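Trypsin-resistant surface T6 protein (Streptococcus pyogenes serotype M6, PDB 4P0D) is the T6 backbone pilin, a three-domain protein that probably builds the shaft of cell-wall-anchored pili on the streptococcal surface. Local coordinates at residues V21-I26 / Y96-T101; L10-I15 / N110-A115; I59-N64 / T184-N189; R91-Y96 / A116-E121. The protein carries 1 engineered substitution. All coordinates share one frame; numbering follows the deposited sequence.

Interaction 1: residues V21-I26 / Y96-T101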
loop_
_atom_site.group_PDB
_atom_site.type_symbol
_atom_site.label_atom_id
_atom_site.label_comp_id
_atom_site.label_asym_id
_atom_site.label_seq_id
_atom_site.Cartn_x
_atom_site.Cartn_y
_atom_site.Cartn_z
ATOM N N VAL A 21 -7.992 -22.115 18.263
ATOM C CA VAL A 21 -8.370 -21.864 19.639
ATOM C C VAL A 21 -7.553 -22.803 20.543
ATOM O O VAL A 21 -7.571 -24.039 20.369
ATOM C CB VAL A 21 -9.882 -22.076 19.859
ATOM C CG1 VAL A 21 -10.251 -21.770 21.296
ATOM C CG2 VAL A 21 -10.684 -21.204 18.899
ATOM N N THR A 22 -6.832 -22.199 21.477
ATOM C CA THR A 22 -6.059 -22.914 22.469
ATOM C C THR A 22 -6.526 -22.508 23.863
ATOM O O THR A 22 -6.627 -21.319 24.166
ATOM C CB THR A 22 -4.568 -22.608 22.336
ATOM O OG1 THR A 22 -4.166 -22.677 20.957
ATOM C CG2 THR A 22 -3.754 -23.603 23.166
ATOM N N LEU A 23 -6.800 -23.495 24.712
ATOM C CA LEU A 23 -7.188 -23.252 26.089
ATOM C C LEU A 23 -6.002 -23.620 26.994
ATOM O O LEU A 23 -5.418 -24.700 26.855
ATOM C CB LEU A 23 -8.432 -24.058 26.461
ATOM C CG LEU A 23 -9.754 -23.289 26.437
ATOM C CD1 LEU A 23 -10.066 -22.732 25.049
ATOM C CD2 LEU A 23 -10.885 -24.193 26.922
ATOM N N TYR A 24 -5.636 -22.705 27.887
ATOM C CA TYR A 24 -4.526 -22.940 28.810
ATOM C C TYR A 24 -5.069 -23.013 30.205
ATOM O O TYR A 24 -5.637 -22.043 30.700
ATOM C CB TYR A 24 -3.523 -21.797 28.725
ATOM C CG TYR A 24 -2.963 -21.584 27.341
ATOM C CD1 TYR A 24 -1.869 -22.302 26.904
ATOM C CD2 TYR A 24 -3.521 -20.639 26.471
ATOM C CE1 TYR A 24 -1.336 -22.110 25.643
ATOM C CE2 TYR A 24 -3.003 -20.446 25.205
ATOM C CZ TYR A 24 -1.898 -21.184 24.790
ATOM O OH TYR A 24 -1.343 -21.008 23.515
ATOM N N LYS A 25 -4.917 -24.162 30.853
ATOM C CA LYS A 25 -5.445 -24.299 32.199
ATOM C C LYS A 25 -4.542 -23.576 33.201
ATOM O O LYS A 25 -3.384 -23.957 33.384
ATOM C CB LYS A 25 -5.593 -25.766 32.568
ATOM C CG LYS A 25 -6.334 -26.019 33.864
ATOM C CD LYS A 25 -6.269 -27.522 34.099
ATOM C CE LYS A 25 -7.296 -28.033 35.059
ATOM N NZ LYS A 25 -7.269 -29.525 34.967
ATOM N N ILE A 26 -5.107 -22.563 33.848
ATOM C CA ILE A 26 -4.406 -21.741 34.838
ATOM C C ILE A 26 -4.902 -21.955 36.266
ATOM O O ILE A 26 -4.304 -21.430 37.204
ATOM C CB ILE A 26 -4.544 -20.233 34.514
ATOM C CG1 ILE A 26 -6.013 -19.833 34.381
ATOM C CG2 ILE A 26 -3.786 -19.922 33.233
ATOM C CD1 ILE A 26 -6.283 -18.361 34.647
ATOM N N TYR A 96 -9.526 -21.468 32.831
ATOM C CA TYR A 96 -8.734 -21.417 31.600
ATOM C C TYR A 96 -8.623 -20.006 31.016
ATOM O O TYR A 96 -9.504 -19.183 31.163
ATOM C CB TYR A 96 -9.364 -22.306 30.507
ATOM C CG TYR A 96 -9.426 -23.782 30.818
ATOM C CD1 TYR A 96 -10.456 -24.307 31.588
ATOM C CD2 TYR A 96 -8.450 -24.657 30.334
ATOM C CE1 TYR A 96 -10.512 -25.653 31.875
ATOM C CE2 TYR A 96 -8.504 -26.010 30.613
ATOM C CZ TYR A 96 -9.539 -26.494 31.383
ATOM O OH TYR A 96 -9.594 -27.829 31.665
ATOM N N ILE A 97 -7.531 -19.760 30.314
ATOM C CA ILE A 97 -7.439 -18.630 29.394
ATOM C C ILE A 97 -7.531 -19.213 27.999
ATOM O O ILE A 97 -6.787 -20.127 27.673
ATOM C CB ILE A 97 -6.088 -17.907 29.536
ATOM C CG1 ILE A 97 -5.978 -17.257 30.920
ATOM C CG2 ILE A 97 -5.908 -16.858 28.436
ATOM C CD1 ILE A 97 -7.064 -16.254 31.242
ATOM N N ALA A 98 -8.438 -18.682 27.180
ATOM C CA ALA A 98 -8.504 -19.070 25.781
ATOM C C ALA A 98 -7.876 -17.977 24.927
ATOM O O ALA A 98 -8.173 -16.797 25.117
ATOM C CB ALA A 98 -9.949 -19.322 25.381
ATOM N N LEU A 99 -6.982 -18.375 24.026
ATOM C CA LEU A 99 -6.452 -17.495 22.991
ATOM C C LEU A 99 -6.893 -17.967 21.593
ATOM O O LEU A 99 -6.757 -19.162 21.234
ATOM C CB LEU A 99 -4.922 -17.405 23.043
ATOM C CG LEU A 99 -4.326 -16.871 24.360
ATOM C CD1 LEU A 99 -2.800 -16.904 24.293
ATOM C CD2 LEU A 99 -4.817 -15.465 24.692
ATOM N N LEU A 100 -7.401 -17.010 20.818
ATOM C CA LEU A 100 -7.797 -17.241 19.429
ATOM C C LEU A 100 -6.777 -16.542 18.522
ATOM O O LEU A 100 -6.628 -15.303 18.586
ATOM C CB LEU A 100 -9.213 -16.709 19.177
ATOM C CG LEU A 100 -10.352 -17.364 19.984
ATOM C CD1 LEU A 100 -10.610 -16.634 21.299
ATOM C CD2 LEU A 100 -11.643 -17.382 19.179
ATOM N N THR A 101 -6.064 -17.329 17.719
ATOM C CA THR A 101 -4.918 -16.841 16.933
ATOM C C THR A 101 -5.051 -17.281 15.491
ATOM O O THR A 101 -5.855 -18.152 15.176
ATOM C CB THR A 101 -3.578 -17.421 17.437
ATOM O OG1 THR A 101 -3.667 -18.846 17.485
ATOM C CG2 THR A 101 -3.243 -16.909 18.796
HETATM O O HOH W 1 -4.338 -19.922 19.963
#
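Y96 holds its ring between two side chains of strand 21-26. K25 CG lies over one face, 4.3 Å from the ring centre, in a CH-pi contact. L23 CD2 lies over the opposite face. Chi1 of -63° puts Y96 CG anti to the carbonyl carbon. I97 points to the other side of the sheet. Its backbone exchanges two hydrogen bonds with Y24, and the shorter runs from Y24 N to I97 O at 2.8 Å. That oxygen also sits at the edge of the Y24 ring. I97 CG1 meets I26 CD1 at 3.9 Å. The pairing is a regular antiparallel ladder of the Ig-like domain. V21, L23, K25, Y96, A98 and L100 share one face. T22, Y24, I97 and L99 share the other, where helix 56-68 packs. A98 CB is pressed against L23 CD1 at 3.4 Å, a tight carbon contact. L99 exchanges two backbone hydrogen bonds with T22. Its side chain crosses Y24 at about a right angle, with CD1 3.7 Å from Y24 CE2. L100 lies beside V21, and its CD2 is 4.0 Å from V21 CG2. T101 OG1 joins through a water, 2.8 Å away, which also bonds T22 OG1 and L99 O.

Interaction 2: residues L10-I15 / N110-A115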
loop_
_atom_site.group_PDB
_atom_site.type_symbol
_atom_site.label_atom_id
_atom_site.label_comp_id
_atom_site.label_asym_id
_atom_site.label_seq_id
_atom_site.Cartn_x
_atom_site.Cartn_y
_atom_site.Cartn_z
ATOM N N LEU A 10 -17.454 -25.525 28.315
ATOM C CA LEU A 10 -16.924 -24.184 28.158
ATOM C C LEU A 10 -17.042 -23.825 26.673
ATOM O O LEU A 10 -16.537 -24.539 25.809
ATOM C CB LEU A 10 -15.466 -24.121 28.632
ATOM C CG LEU A 10 -15.266 -24.533 30.086
ATOM C CD1 LEU A 10 -13.792 -24.440 30.463
ATOM C CD2 LEU A 10 -16.129 -23.685 31.012
ATOM N N LYS A 11 -17.721 -22.724 26.396
ATOM C CA LYS A 11 -18.133 -22.402 25.045
ATOM C C LYS A 11 -17.750 -20.979 24.655
ATOM O O LYS A 11 -17.860 -20.039 25.442
ATOM C CB LYS A 11 -19.638 -22.615 24.924
ATOM C CG LYS A 11 -20.238 -22.237 23.578
ATOM C CD LYS A 11 -21.704 -22.640 23.534
ATOM C CE LYS A 11 -22.375 -22.228 22.238
ATOM N NZ LYS A 11 -23.650 -22.985 22.077
ATOM N N ILE A 12 -17.296 -20.837 23.422
ATOM C CA ILE A 12 -16.975 -19.545 22.863
ATOM C C ILE A 12 -17.855 -19.346 21.625
ATOM O O ILE A 12 -17.923 -20.226 20.765
ATOM C CB ILE A 12 -15.491 -19.445 22.482
ATOM C CG1 ILE A 12 -14.617 -19.663 23.726
ATOM C CG2 ILE A 12 -15.190 -18.064 21.898
ATOM C CD1 ILE A 12 -13.156 -19.940 23.417
ATOM N N THR A 13 -18.561 -18.223 21.562
ATOM C CA THR A 13 -19.322 -17.856 20.357
ATOM C C THR A 13 -18.697 -16.657 19.627
ATOM O O THR A 13 -17.706 -16.076 20.090
ATOM C CB THR A 13 -20.781 -17.521 20.692
ATOM O OG1 THR A 13 -20.788 -16.440 21.618
ATOM C CG2 THR A 13 -21.481 -18.715 21.295
ATOM N N ASN A 14 -19.274 -16.306 18.478
ATOM C CA ASN A 14 -18.804 -15.183 17.665
ATOM C C ASN A 14 -17.385 -15.359 17.156
ATOM O O ASN A 14 -16.607 -14.398 17.089
ATOM C CB ASN A 14 -18.932 -13.834 18.409
ATOM C CG ASN A 14 -18.930 -12.645 17.457
ATOM O OD1 ASN A 14 -19.521 -12.724 16.376
ATOM N ND2 ASN A 14 -18.258 -11.552 17.835
ATOM N N ILE A 15 -17.059 -16.578 16.736
ATOM C CA ILE A 15 -15.750 -16.879 16.197
ATOM C C ILE A 15 -15.782 -16.661 14.686
ATOM O O ILE A 15 -16.443 -17.402 13.949
ATOM C CB ILE A 15 -15.314 -18.320 16.521
ATOM C CG1 ILE A 15 -15.343 -18.547 18.032
ATOM C CG2 ILE A 15 -13.907 -18.590 15.987
ATOM C CD1 ILE A 15 -14.808 -19.891 18.484
ATOM N N ASN A 110 -9.296 -10.422 21.516
ATOM C CA ASN A 110 -8.951 -10.297 22.918
ATOM C C ASN A 110 -8.873 -11.699 23.535
ATOM O O ASN A 110 -9.499 -12.641 23.020
ATOM C CB ASN A 110 -9.988 -9.492 23.697
ATOM C CG ASN A 110 -10.112 -8.035 23.233
ATOM O OD1 ASN A 110 -9.244 -7.470 22.555
ATOM N ND2 ASN A 110 -11.211 -7.426 23.617
ATOM N N PRO A 111 -8.132 -11.828 24.647
ATOM C CA PRO A 111 -8.094 -13.074 25.455
ATOM C C PRO A 111 -9.434 -13.366 26.134
ATOM O O PRO A 111 -10.208 -12.451 26.358
ATOM C CB PRO A 111 -7.048 -12.781 26.521
ATOM C CG PRO A 111 -6.403 -11.496 26.159
ATOM C CD PRO A 111 -7.319 -10.755 25.245
ATOM N N ILE A 112 -9.704 -14.622 26.457
ATOM C CA ILE A 112 -10.941 -14.992 27.147
ATOM C C ILE A 112 -10.624 -15.812 28.389
ATOM O O ILE A 112 -9.760 -16.688 28.362
ATOM C CB ILE A 112 -11.912 -15.782 26.247
ATOM C CG1 ILE A 112 -12.205 -15.012 24.957
ATOM C CG2 ILE A 112 -13.225 -16.038 26.989
ATOM C CD1 ILE A 112 -12.985 -15.816 23.929
ATOM N N LEU A 113 -11.295 -15.471 29.489
ATOM C CA LEU A 113 -11.261 -16.274 30.703
ATOM C C LEU A 113 -12.507 -17.148 30.802
ATOM O O LEU A 113 -13.631 -16.643 30.823
ATOM C CB LEU A 113 -11.187 -15.387 31.940
ATOM C CG LEU A 113 -11.277 -16.120 33.282
ATOM C CD1 LEU A 113 -9.970 -16.811 33.615
ATOM C CD2 LEU A 113 -11.659 -15.121 34.366
ATOM N N LEU A 114 -12.292 -18.454 30.903
ATOM C CA LEU A 114 -13.378 -19.401 31.057
ATOM C C LEU A 114 -13.151 -20.259 32.293
ATOM O O LEU A 114 -12.021 -20.648 32.601
ATOM C CB LEU A 114 -13.492 -20.307 29.835
ATOM C CG LEU A 114 -13.887 -19.595 28.534
ATOM C CD1 LEU A 114 -13.593 -20.487 27.341
ATOM C CD2 LEU A 114 -15.351 -19.175 28.516
ATOM N N ALA A 115 -14.231 -20.580 32.977
ATOM C CA ALA A 115 -14.134 -21.408 34.180
ATOM C C ALA A 115 -15.337 -22.328 34.294
ATOM O O ALA A 115 -16.447 -21.908 33.984
ATOM C CB ALA A 115 -14.040 -20.521 35.413
#
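The carbonyl O of A115 is met by L10 CD2 at 3.5 Å, while the backbone N of A115 is hydrogen-bonded to the side chain of Q139. No hydrogen bond joins 10-15 to 110-115. The contact is apolar packing in the core of the Ig-like domain, between strands that run roughly antiparallel at 150° with axes 7.7 Å apart. Strand 139-155 pairs with both strands and links them along one side. L10, I12, I112 and L114 all point inward. L10 and L114 slide past each other in opposite directions, with L10 CD1 4.2 Å from L114 CB. I12 meets both I112 and L114. Its CG1 is anti to the carbonyl carbon (chi1 -60°) and comes within 3.8 Å of L114 CD1, the two side chains crossing at a slant. L114 CD1 also touches I12 CD1, and L114 CD2 approaches K11 O. The CB of K11 points away from 110-115. Strand 94-101 adds further apolar groups, with Y96 against L10, A98 against I12 and L100 against I112. I12 and I112 reach toward each other tip to tip, and I112 CD1 ends 3.7 Å from I12 CG2.

Interaction 3: residues I59-N64 / T184-N189; sequences ITTIAN and TKEAVN
T60 lays its methyl over the turn at E186, with CG2 3.6 Å from E186 C and 3.8 Å from E186 CB. The T60 hydroxyl meets a second hydroxyl: T60 OG1 and T184 OG1 are hydrogen-bonded at 2.7 Å. T60 CG2 is anti to the backbone N and OG1 is beside it (chi1 -64°), which lets the one residue use both branches. The two threonine side chains slide past each other in opposite directions. One helical turn later, N64 makes the second polar link. Its ND2 donates to E186 O at 2.9 Å with an N-H...O angle of 152°. The acceptor is near the plane of the N64 amide, but the donor stands above the carbonyl plane of E186. V188 packs against the same amide, and its CG1 is 3.6 Å from N64 CG. T61 is more marginal. It lies beside E186, with T61 OG1 4.1 Å from E186 CG, while its hydroxyl bonds Q57 O within the helix. P111 and T289 also border T60. Residues T184 to A187 form a type I beta turn, closed by a bond from A187 N to T184 O at 3.1 Å. The contact is an interdomain junction of a modular pilin: helix 56-68 of the N-terminal Ig-like domain docks on a loop of the Cna-B-like domain that follows.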
loop_
_atom_site.group_PDB
_atom_site.type_symbol
_atom_site.label_atom_id
_atom_site.label_comp_id
_atom_site.label_asym_id
_atom_site.label_seq_id
_atom_site.Cartn_x
_atom_site.Cartn_y
_atom_site.Cartn_z
ATOM N N ILE A 59 -6.488 -10.372 33.099
ATOM C CA ILE A 59 -6.629 -11.450 32.099
ATOM C C ILE A 59 -5.554 -11.339 31.037
ATOM O O ILE A 59 -4.854 -12.315 30.748
ATOM C CB ILE A 59 -8.032 -11.479 31.444
ATOM C CG1 ILE A 59 -9.087 -11.933 32.463
ATOM C CG2 ILE A 59 -8.051 -12.440 30.261
ATOM C CD1 ILE A 59 -10.523 -11.642 32.064
ATOM N N THR A 60 -5.394 -10.143 30.483
ATOM C CA THR A 60 -4.320 -9.894 29.519
ATOM C C THR A 60 -2.916 -10.146 30.122
ATOM O O THR A 60 -2.050 -10.741 29.482
ATOM C CB THR A 60 -4.416 -8.465 28.954
ATOM O OG1 THR A 60 -5.633 -8.338 28.218
ATOM C CG2 THR A 60 -3.251 -8.158 28.045
ATOM N N THR A 61 -2.688 -9.677 31.342
ATOM C CA THR A 61 -1.435 -9.954 32.060
ATOM C C THR A 61 -1.087 -11.447 32.123
ATOM O O THR A 61 0.055 -11.838 31.885
ATOM C CB THR A 61 -1.499 -9.343 33.464
ATOM O OG1 THR A 61 -1.689 -7.934 33.324
ATOM C CG2 THR A 61 -0.204 -9.598 34.264
ATOM N N ILE A 62 -2.080 -12.285 32.424
ATOM C CA ILE A 62 -1.870 -13.729 32.510
ATOM C C ILE A 62 -1.480 -14.267 31.146
ATOM O O ILE A 62 -0.546 -15.060 31.022
ATOM C CB ILE A 62 -3.146 -14.453 33.026
ATOM C CG1 ILE A 62 -3.426 -14.045 34.473
ATOM C CG2 ILE A 62 -2.998 -15.963 32.914
ATOM C CD1 ILE A 62 -4.883 -14.008 34.878
ATOM N N ALA A 63 -2.193 -13.821 30.115
ATOM C CA ALA A 63 -1.907 -14.248 28.736
ATOM C C ALA A 63 -0.487 -13.876 28.343
ATOM O O ALA A 63 0.229 -14.684 27.743
ATOM C CB ALA A 63 -2.912 -13.635 27.757
ATOM N N ASN A 64 -0.077 -12.651 28.675
ATOM C CA ASN A 64 1.317 -12.232 28.450
ATOM C C ASN A 64 2.279 -13.262 29.064
ATOM O O ASN A 64 3.228 -13.708 28.418
ATOM C CB ASN A 64 1.578 -10.830 29.027
ATOM C CG ASN A 64 0.792 -9.735 28.316
ATOM O OD1 ASN A 64 0.284 -9.927 27.207
ATOM N ND2 ASN A 64 0.669 -8.592 28.960
ATOM N N THR A 184 -6.201 -4.562 24.040
ATOM C CA THR A 184 -6.386 -4.297 25.464
ATOM C C THR A 184 -5.148 -3.574 25.994
ATOM O O THR A 184 -4.049 -3.702 25.452
ATOM C CB THR A 184 -6.630 -5.577 26.298
ATOM O OG1 THR A 184 -5.470 -6.421 26.290
ATOM C CG2 THR A 184 -7.831 -6.335 25.773
ATOM N N LYS A 185 -5.350 -2.819 27.062
ATOM C CA LYS A 185 -4.337 -1.888 27.591
ATOM C C LYS A 185 -2.978 -2.529 27.904
ATOM O O LYS A 185 -1.935 -1.951 27.605
ATOM C CB LYS A 185 -4.900 -1.189 28.841
ATOM C CG LYS A 185 -4.224 0.130 29.192
ATOM C CD LYS A 185 -3.271 -0.006 30.367
ATOM N N GLU A 186 -2.986 -3.740 28.470
ATOM C CA GLU A 186 -1.736 -4.419 28.873
ATOM C C GLU A 186 -1.080 -5.264 27.792
ATOM O O GLU A 186 -0.070 -5.918 28.054
ATOM C CB GLU A 186 -1.972 -5.298 30.107
ATOM C CG GLU A 186 -2.717 -4.605 31.230
ATOM C CD GLU A 186 -1.925 -3.491 31.868
ATOM O OE1 GLU A 186 -0.686 -3.613 31.939
ATOM O OE2 GLU A 186 -2.559 -2.500 32.302
ATOM N N ALA A 187 -1.608 -5.252 26.564
ATOM C CA ALA A 187 -0.997 -6.050 25.492
ATOM C C ALA A 187 0.471 -5.693 25.338
ATOM O O ALA A 187 0.818 -4.528 25.407
ATOM C CB ALA A 187 -1.728 -5.839 24.169
ATOM N N VAL A 188 1.314 -6.701 25.120
ATOM C CA VAL A 188 2.760 -6.518 24.922
ATOM C C VAL A 188 3.148 -6.210 23.463
ATOM O O VAL A 188 4.209 -5.635 23.218
ATOM C CB VAL A 188 3.571 -7.735 25.430
ATOM C CG1 VAL A 188 3.530 -7.787 26.960
ATOM C CG2 VAL A 188 3.079 -9.053 24.811
ATOM N N ASN A 189 2.300 -6.608 22.506
ATOM C CA ASN A 189 2.518 -6.304 21.103
ATOM C C ASN A 189 1.388 -5.396 20.576
ATOM O O ASN A 189 0.272 -5.859 20.241
ATOM C CB ASN A 189 2.616 -7.594 20.292
ATOM C CG ASN A 189 3.064 -7.359 18.872
ATOM O OD1 ASN A 189 3.059 -6.233 18.376
ATOM N ND2 ASN A 189 3.459 -8.418 18.211
#

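Interaction 4: residues R91-Y96 / A116-E121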
loop_
_atom_site.group_PDB
_atom_site.type_symbol
_atom_site.label_atom_id
_atom_site.label_comp_id
_atom_site.label_asym_id
_atom_site.label_seq_id
_atom_site.Cartn_x
_atom_site.Cartn_y
_atom_site.Cartn_z
ATOM N N ARG A 91 -13.032 -31.219 32.537
ATOM C CA ARG A 91 -13.101 -32.287 33.538
ATOM C C ARG A 91 -12.858 -31.697 34.927
ATOM O O ARG A 91 -11.721 -31.432 35.304
ATOM C CB ARG A 91 -12.071 -33.367 33.254
ATOM C CG ARG A 91 -12.143 -34.509 34.263
ATOM C CD ARG A 91 -10.915 -35.401 34.226
ATOM N NE ARG A 91 -11.069 -36.405 33.185
ATOM N N GLY A 92 -13.936 -31.484 35.669
ATOM C CA GLY A 92 -13.869 -30.930 37.013
ATOM C C GLY A 92 -13.749 -29.427 36.977
ATOM O O GLY A 92 -13.432 -28.852 35.940
ATOM N N ALA A 93 -14.005 -28.796 38.112
ATOM C CA ALA A 93 -13.902 -27.359 38.228
ATOM C C ALA A 93 -12.478 -26.971 37.861
ATOM O O ALA A 93 -11.521 -27.641 38.251
ATOM C CB ALA A 93 -14.248 -26.889 39.636
ATOM N N SER A 94 -12.368 -25.933 37.038
ATOM C CA SER A 94 -11.107 -25.517 36.457
ATOM C C SER A 94 -11.270 -24.165 35.790
ATOM O O SER A 94 -12.389 -23.749 35.471
ATOM C CB SER A 94 -10.603 -26.557 35.460
ATOM O OG SER A 94 -11.678 -27.089 34.714
ATOM N N VAL A 95 -10.139 -23.487 35.600
ATOM C CA VAL A 95 -10.100 -22.113 35.093
ATOM C C VAL A 95 -9.117 -22.078 33.938
ATOM O O VAL A 95 -8.015 -22.605 34.055
ATOM C CB VAL A 95 -9.635 -21.144 36.197
ATOM C CG1 VAL A 95 -9.858 -19.695 35.783
ATOM C CG2 VAL A 95 -10.362 -21.446 37.501
ATOM N N TYR A 96 -9.526 -21.468 32.831
ATOM C CA TYR A 96 -8.734 -21.417 31.600
ATOM C C TYR A 96 -8.623 -20.006 31.016
ATOM O O TYR A 96 -9.504 -19.183 31.163
ATOM C CB TYR A 96 -9.364 -22.306 30.507
ATOM C CG TYR A 96 -9.426 -23.782 30.818
ATOM C CD1 TYR A 96 -10.456 -24.307 31.588
ATOM C CD2 TYR A 96 -8.450 -24.657 30.334
ATOM C CE1 TYR A 96 -10.512 -25.653 31.875
ATOM C CE2 TYR A 96 -8.504 -26.010 30.613
ATOM C CZ TYR A 96 -9.539 -26.494 31.383
ATOM O OH TYR A 96 -9.594 -27.829 31.665
ATOM N N ALA A 116 -15.107 -23.583 34.710
ATOM C CA ALA A 116 -16.193 -24.451 35.172
ATOM C C ALA A 116 -16.225 -24.385 36.695
ATOM O O ALA A 116 -15.192 -24.586 37.358
ATOM C CB ALA A 116 -16.009 -25.871 34.690
ATOM N N SER A 117 -17.404 -24.083 37.240
ATOM C CA SER A 117 -17.550 -23.730 38.667
ATOM C C SER A 117 -18.811 -24.280 39.325
ATOM O O SER A 117 -19.866 -24.326 38.703
ATOM C CB SER A 117 -17.576 -22.207 38.810
ATOM O OG SER A 117 -17.775 -21.850 40.169
ATOM N N TYR A 118 -18.695 -24.662 40.598
ATOM C CA TYR A 118 -19.837 -25.107 41.383
ATOM C C TYR A 118 -20.604 -23.947 41.997
ATOM O O TYR A 118 -21.640 -24.168 42.611
ATOM C CB TYR A 118 -19.393 -26.058 42.512
ATOM C CG TYR A 118 -18.826 -27.353 42.015
ATOM C CD1 TYR A 118 -19.644 -28.302 41.405
ATOM C CD2 TYR A 118 -17.484 -27.645 42.162
ATOM C CE1 TYR A 118 -19.136 -29.505 40.943
ATOM C CE2 TYR A 118 -16.963 -28.841 41.701
ATOM C CZ TYR A 118 -17.805 -29.769 41.078
ATOM O OH TYR A 118 -17.298 -30.952 40.598
ATOM N N ASN A 119 -20.113 -22.717 41.840
ATOM C CA ASN A 119 -20.713 -21.555 42.492
ATOM C C ASN A 119 -21.367 -20.576 41.534
ATOM O O ASN A 119 -21.472 -19.385 41.841
ATOM C CB ASN A 119 -19.641 -20.814 43.308
ATOM C CG ASN A 119 -20.224 -19.998 44.449
ATOM O OD1 ASN A 119 -21.363 -20.209 44.874
ATOM N ND2 ASN A 119 -19.436 -19.068 44.965
ATOM N N GLY A 120 -21.794 -21.069 40.375
ATOM C CA GLY A 120 -22.424 -20.234 39.347
ATOM C C GLY A 120 -21.516 -19.996 38.152
ATOM O O GLY A 120 -20.295 -20.063 38.266
ATOM N N GLU A 121 -22.119 -19.705 36.998
ATOM C CA GLU A 121 -21.358 -19.543 35.755
ATOM C C GLU A 121 -20.175 -18.610 35.966
ATOM O O GLU A 121 -20.354 -17.465 36.356
ATOM C CB GLU A 121 -22.243 -19.017 34.620
#
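S94 and A116 form a single antiparallel bridge, after which the two segments part. The bridge ends the pairing of strands 94-101 and 108-116 in the Ig-like domain. It is a hydrogen-bonded pair with two bonds of unequal length. A116 N donates to S94 O at 2.8 Å. S94 N donates to A116 O at 3.1 Å. A116 O has a further neighbour in A93 CA, at 3.2 Å, in a CA-H...O contact. The side chains of S94 and A116 lie on the same face of the sheet, yet S94 OG does not bond across. With chi1 at 39°, OG stands between the backbone N and the carbonyl carbon and donates back to G92 O at 2.8 Å. This bond ties down the bend that leads into the strand. G92 sits in that bend with a positive phi of 82°. A116 CB approaches the same carbonyl, 4.1 Å from G92 O. Past the bridge, the second segment turns away through an ST turn, in which S117 OG accepts from N119 N at 3.0 Å. S117 OG also bonds N123 O. Y118 then reaches back toward the first segment. Its hydroxyl bonds Y31 OH and D6 OD2, and Y31 OH also bonds A93 N, so a single hydroxyl links both segments. F38 and L136 pack around A93 and Y118. The side-chain contact between the segments here is A93 CB against Y118 CE2, at 3.9 Å.

From the N terminus, 10-15 comes first and waits for 110-115, so interaction 2 closes a long loop. Interaction 1, from 21-26 to 96-101, closes wholly within it. Interaction 3 starts at 59-64, inside both loops, and closes only at 184-189, so it crosses both. Interaction 4 opens at 91-96 and closes at 116-121. It crosses interactions 1 and 2 and lies within the span of interaction 3. Y96 belongs to interactions 1 and 4, and its backbone N probably bonds L114 O of interaction 2. Interactions 1, 2 and 4 tie together the N-terminal Ig-like domain. Interaction 3 joins that domain to the next, while I62 packs on I97.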